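Local coordinates for protein alcohol oxidase (Myceliophthora thermophila, PDB 6F74) that binds flavin-adenine dinucleotide and probably works as an oxygen-dependent oxidase of the VAO type, at residues A[554-557]-A[558-562]; A[565-568]-A[569-573]. All coordinates share one frame; numbering follows the deposited sequence.

Overall arrangement
Both contacts are local and lie in series in the berberine-bridge-enzyme-like region, their centres about 15 Å apart and on the same side of the chain's centre. Contact 1 joins helix 551-556 to helix 560-570 through a short 3-10 turn; contact 2 lies near the far end of that second helix and follows it out into a loop. Contact 1 is a surface contact in which one touching residue, Y556, is buried; contact 2 is partly buried, with four of its eight touching residues buried. Their chemistry differs accordingly: backbone carbonyls, a water and two tyrosine rings at the turn, against regular helical bonds, a salt bridge and a bound glycerol at the helix end.

Contact 1 of 2, residues A[554-557]-A[558-562]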
# COMPACT_ATOMS: atom_id res chain seq x y z
N ALA A 554 12.28 -7.89 7.29
CA ALA A 554 11.34 -8.08 6.18
C ALA A 554 11.16 -6.78 5.38
O ALA A 554 11.32 -6.78 4.17
CB ALA A 554 10.01 -8.55 6.71
N PHE A 555 10.88 -5.71 6.09
CA PHE A 555 10.46 -4.46 5.46
C PHE A 555 11.62 -3.68 4.84
O PHE A 555 11.50 -3.18 3.73
CB PHE A 555 9.73 -3.59 6.52
CG PHE A 555 8.30 -4.02 6.82
CD1 PHE A 555 7.78 -5.28 6.47
CD2 PHE A 555 7.45 -3.12 7.48
CE1 PHE A 555 6.47 -5.62 6.79
CE2 PHE A 555 6.14 -3.45 7.78
CZ PHE A 555 5.65 -4.72 7.43
N TYR A 556 12.73 -3.61 5.55
CA TYR A 556 13.86 -2.73 5.22
C TYR A 556 15.15 -3.45 4.82
O TYR A 556 15.96 -2.90 4.06
CB TYR A 556 14.12 -1.79 6.42
CG TYR A 556 12.86 -1.10 6.87
CD1 TYR A 556 12.22 -0.19 6.05
CD2 TYR A 556 12.27 -1.40 8.09
CE1 TYR A 556 11.03 0.43 6.46
CE2 TYR A 556 11.09 -0.78 8.49
CZ TYR A 556 10.48 0.13 7.66
OH TYR A 556 9.31 0.75 8.05
N GLY A 557 15.33 -4.67 5.33
CA GLY A 557 16.54 -5.43 5.08
C GLY A 557 17.80 -4.74 5.57
O GLY A 557 17.80 -3.98 6.54
N LYS A 558 18.87 -4.96 4.82
CA LYS A 558 20.19 -4.44 5.14
C LYS A 558 20.32 -2.92 4.98
O LYS A 558 21.27 -2.35 5.47
CB LYS A 558 21.24 -5.15 4.27
CG LYS A 558 21.25 -6.64 4.48
CD LYS A 558 22.52 -7.22 3.85
CE LYS A 558 22.40 -8.72 3.69
NZ LYS A 558 23.75 -9.30 3.45
N ASN A 559 19.36 -2.28 4.33
CA ASN A 559 19.32 -0.80 4.28
C ASN A 559 18.94 -0.17 5.63
O ASN A 559 18.99 1.05 5.74
CB ASN A 559 18.31 -0.31 3.23
CG ASN A 559 18.72 -0.65 1.83
OD1 ASN A 559 19.86 -1.04 1.59
ND2 ASN A 559 17.79 -0.50 0.88
N TYR A 560 18.56 -0.97 6.63
CA TYR A 560 17.91 -0.43 7.80
C TYR A 560 18.78 0.55 8.58
O TYR A 560 18.31 1.62 8.94
CB TYR A 560 17.39 -1.55 8.71
CG TYR A 560 16.60 -1.00 9.84
CD1 TYR A 560 15.34 -0.47 9.63
CD2 TYR A 560 17.14 -0.93 11.12
CE1 TYR A 560 14.62 0.10 10.68
CE2 TYR A 560 16.43 -0.37 12.17
CZ TYR A 560 15.17 0.14 11.94
OH TYR A 560 14.49 0.71 12.97
N ALA A 561 20.03 0.19 8.84
CA ALA A 561 20.97 1.03 9.58
C ALA A 561 21.10 2.43 8.96
O ALA A 561 21.16 3.44 9.69
CB ALA A 561 22.35 0.37 9.64
N GLN A 562 21.12 2.50 7.64
CA GLN A 562 21.16 3.78 6.92
C GLN A 562 19.84 4.50 7.01
O GLN A 562 19.81 5.72 7.14
CB GLN A 562 21.51 3.57 5.45
CG GLN A 562 22.82 4.18 5.02
CD GLN A 562 23.27 3.66 3.66
OE1 GLN A 562 24.08 4.32 3.00
NE2 GLN A 562 22.75 2.48 3.23
O HOH W 1 14.86 -0.78 2.72
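The carbonyl oxygen of Y556 is approached by two donors, a water 2.7 Å from Y556 O that donates to it and the N559 backbone amide, whose 3.5 Å N559 N to Y556 O bond is weak. The same water bridges, again weakly, to N559 ND2, an amide that also makes weak bonds to the carbonyls of G488 and L489. One residue on, Y560 N donates to G557 O over 3.1 Å, an i to i+3 bond; the donor stands above the carbonyl plane, 43° out of it, and so not on a lone pair. G557 has positive phi, and a CB there would clash with K558 N.

Beside this turn the two tyrosines meet obliquely. Their ring planes are 39° apart, and the nearest atoms are Y556 CD2 and Y560 CD1 at 3.6 Å. Y560 reaches this place because its CG lies anti to the backbone N (chi1 -174°). F555 CB lies over the centre of one face of the Y556 ring, whose side chain also touches M541 and V582, about 9 Å from the bound FAD. With one of two backbone bonds weak, water completes the bonding of Y556 O, while the hydroxyls tie the turn to residues 580-585: Y556 OH to T580 O, Y560 OH to E585 and G583 N.

Contact 2 of 2, residues A[565-568]-A[569-573]; sequences AAKR and KYDPD. With GOL (glycerol), chain L.
Three backbone bonds of the i to i+4 kind carry the helix across this junction. K569 N donates to A565 O at 2.8 Å, Y570 N to A566 O at 2.9 Å, and D571 N to K567 O at 2.9 Å. The N-H...O angle drops to 146° in the last, where the backbone at D571 turns out of the helix.

The charged contact is the salt bridge from K567 NZ to D571 OD2, 3.0 Å long. The two side chains run side by side and point the same way; a bend at chi2 (59°) turns the lysine chain, otherwise extended, along the aspartate. NZ meets OD2 on the anti side, 29° out of the carboxylate plane. Other groups share both ends: NZ also bonds to the carbonyl of G293 and to N574 OD1, while the backbone amides of I575 and F576 take OD1 and OD2. A methionine in place of K567 would probably leave the buried carboxylate of D571 without its countercharge and G293 O without this donor.

The apolar contact is A566 CB to Y570 CD2 at 4.4 Å, and K569 CG sits above one face of the tyrosine ring. At the ring's edge, in its plane, lies a polar atom, A566 O, 3.2 Å from Y570 CD2. The Y570 hydroxyl bonds to D282, which also pairs with K569 NZ.

Glycerol, probably from the crystallisation liquor, links R568 to the D571 carbonyl: R568 NE donates to its O1 at 2.7 Å, in the guanidinium plane and nearly straight, and its O3 donates to D571 O at 2.8 Å. R568 NH2 pairs with D586. The whole is a helix C-terminus running into a proline-containing loop, in the berberine-like region of this FAD-linked oxidase.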
# COMPACT_ATOMS: atom_id res chain seq x y z
N ALA A 565 19.75 5.96 10.49
CA ALA A 565 20.60 7.15 10.65
C ALA A 565 19.89 8.42 10.16
O ALA A 565 19.81 9.42 10.89
CB ALA A 565 21.95 6.97 9.95
N ALA A 566 19.36 8.37 8.95
CA ALA A 566 18.53 9.45 8.39
C ALA A 566 17.34 9.81 9.32
O ALA A 566 17.03 10.99 9.51
CB ALA A 566 18.05 9.07 7.01
N LYS A 567 16.69 8.80 9.88
CA LYS A 567 15.62 9.00 10.82
C LYS A 567 16.07 9.79 12.05
O LYS A 567 15.40 10.74 12.45
CB LYS A 567 15.02 7.67 11.26
CG LYS A 567 13.94 7.76 12.32
CD LYS A 567 12.74 8.61 11.88
CE LYS A 567 11.66 8.60 12.96
NZ LYS A 567 10.44 9.39 12.66
N ARG A 568 17.19 9.39 12.62
CA ARG A 568 17.71 10.04 13.81
C ARG A 568 18.30 11.45 13.52
O ARG A 568 18.18 12.35 14.37
CB ARG A 568 18.72 9.12 14.50
CG ARG A 568 18.06 7.93 15.19
CD ARG A 568 19.05 6.80 15.54
NE ARG A 568 18.42 5.80 16.42
CZ ARG A 568 19.00 4.67 16.85
NH1 ARG A 568 20.24 4.36 16.48
NH2 ARG A 568 18.32 3.85 17.68
N LYS A 569 18.89 11.64 12.33
CA LYS A 569 19.38 12.96 11.90
C LYS A 569 18.22 13.95 11.69
O LYS A 569 18.22 15.02 12.27
CB LYS A 569 20.19 12.84 10.60
CG LYS A 569 20.72 14.15 10.02
CD LYS A 569 21.53 13.92 8.77
CE LYS A 569 21.86 15.22 8.05
NZ LYS A 569 22.58 14.96 6.77
N TYR A 570 17.24 13.57 10.88
CA TYR A 570 16.21 14.49 10.41
C TYR A 570 14.97 14.61 11.31
O TYR A 570 14.27 15.62 11.26
CB TYR A 570 15.78 14.11 8.99
CG TYR A 570 16.86 14.39 7.97
CD1 TYR A 570 17.06 15.70 7.51
CD2 TYR A 570 17.67 13.38 7.47
CE1 TYR A 570 18.04 16.00 6.57
CE2 TYR A 570 18.66 13.67 6.53
CZ TYR A 570 18.83 14.98 6.08
OH TYR A 570 19.79 15.28 5.15
N ASP A 571 14.70 13.56 12.09
CA ASP A 571 13.65 13.59 13.09
C ASP A 571 14.11 12.99 14.41
O ASP A 571 13.65 11.93 14.79
CB ASP A 571 12.42 12.86 12.55
CG ASP A 571 11.18 13.07 13.41
OD1 ASP A 571 11.15 13.99 14.24
OD2 ASP A 571 10.25 12.29 13.23
N PRO A 572 15.01 13.69 15.13
CA PRO A 572 15.54 13.14 16.38
C PRO A 572 14.49 12.88 17.48
O PRO A 572 14.68 12.01 18.32
CB PRO A 572 16.58 14.17 16.84
CG PRO A 572 16.37 15.39 16.02
CD PRO A 572 15.61 14.99 14.80
N ASP A 573 13.42 13.66 17.48
CA ASP A 573 12.37 13.57 18.52
C ASP A 573 11.24 12.65 18.13
O ASP A 573 10.36 12.36 18.95
CB ASP A 573 11.83 14.95 18.89
CG ASP A 573 12.88 15.84 19.47
OD1 ASP A 573 13.78 15.30 20.11
OD2 ASP A 573 12.84 17.08 19.28
C1 GOL L . 14.57 6.72 16.53
O1 GOL L . 15.86 6.40 17.08
C2 GOL L . 14.01 7.92 17.29
O2 GOL L . 12.81 7.52 17.95
C3 GOL L . 13.70 9.12 16.41
O3 GOL L . 14.73 9.49 15.48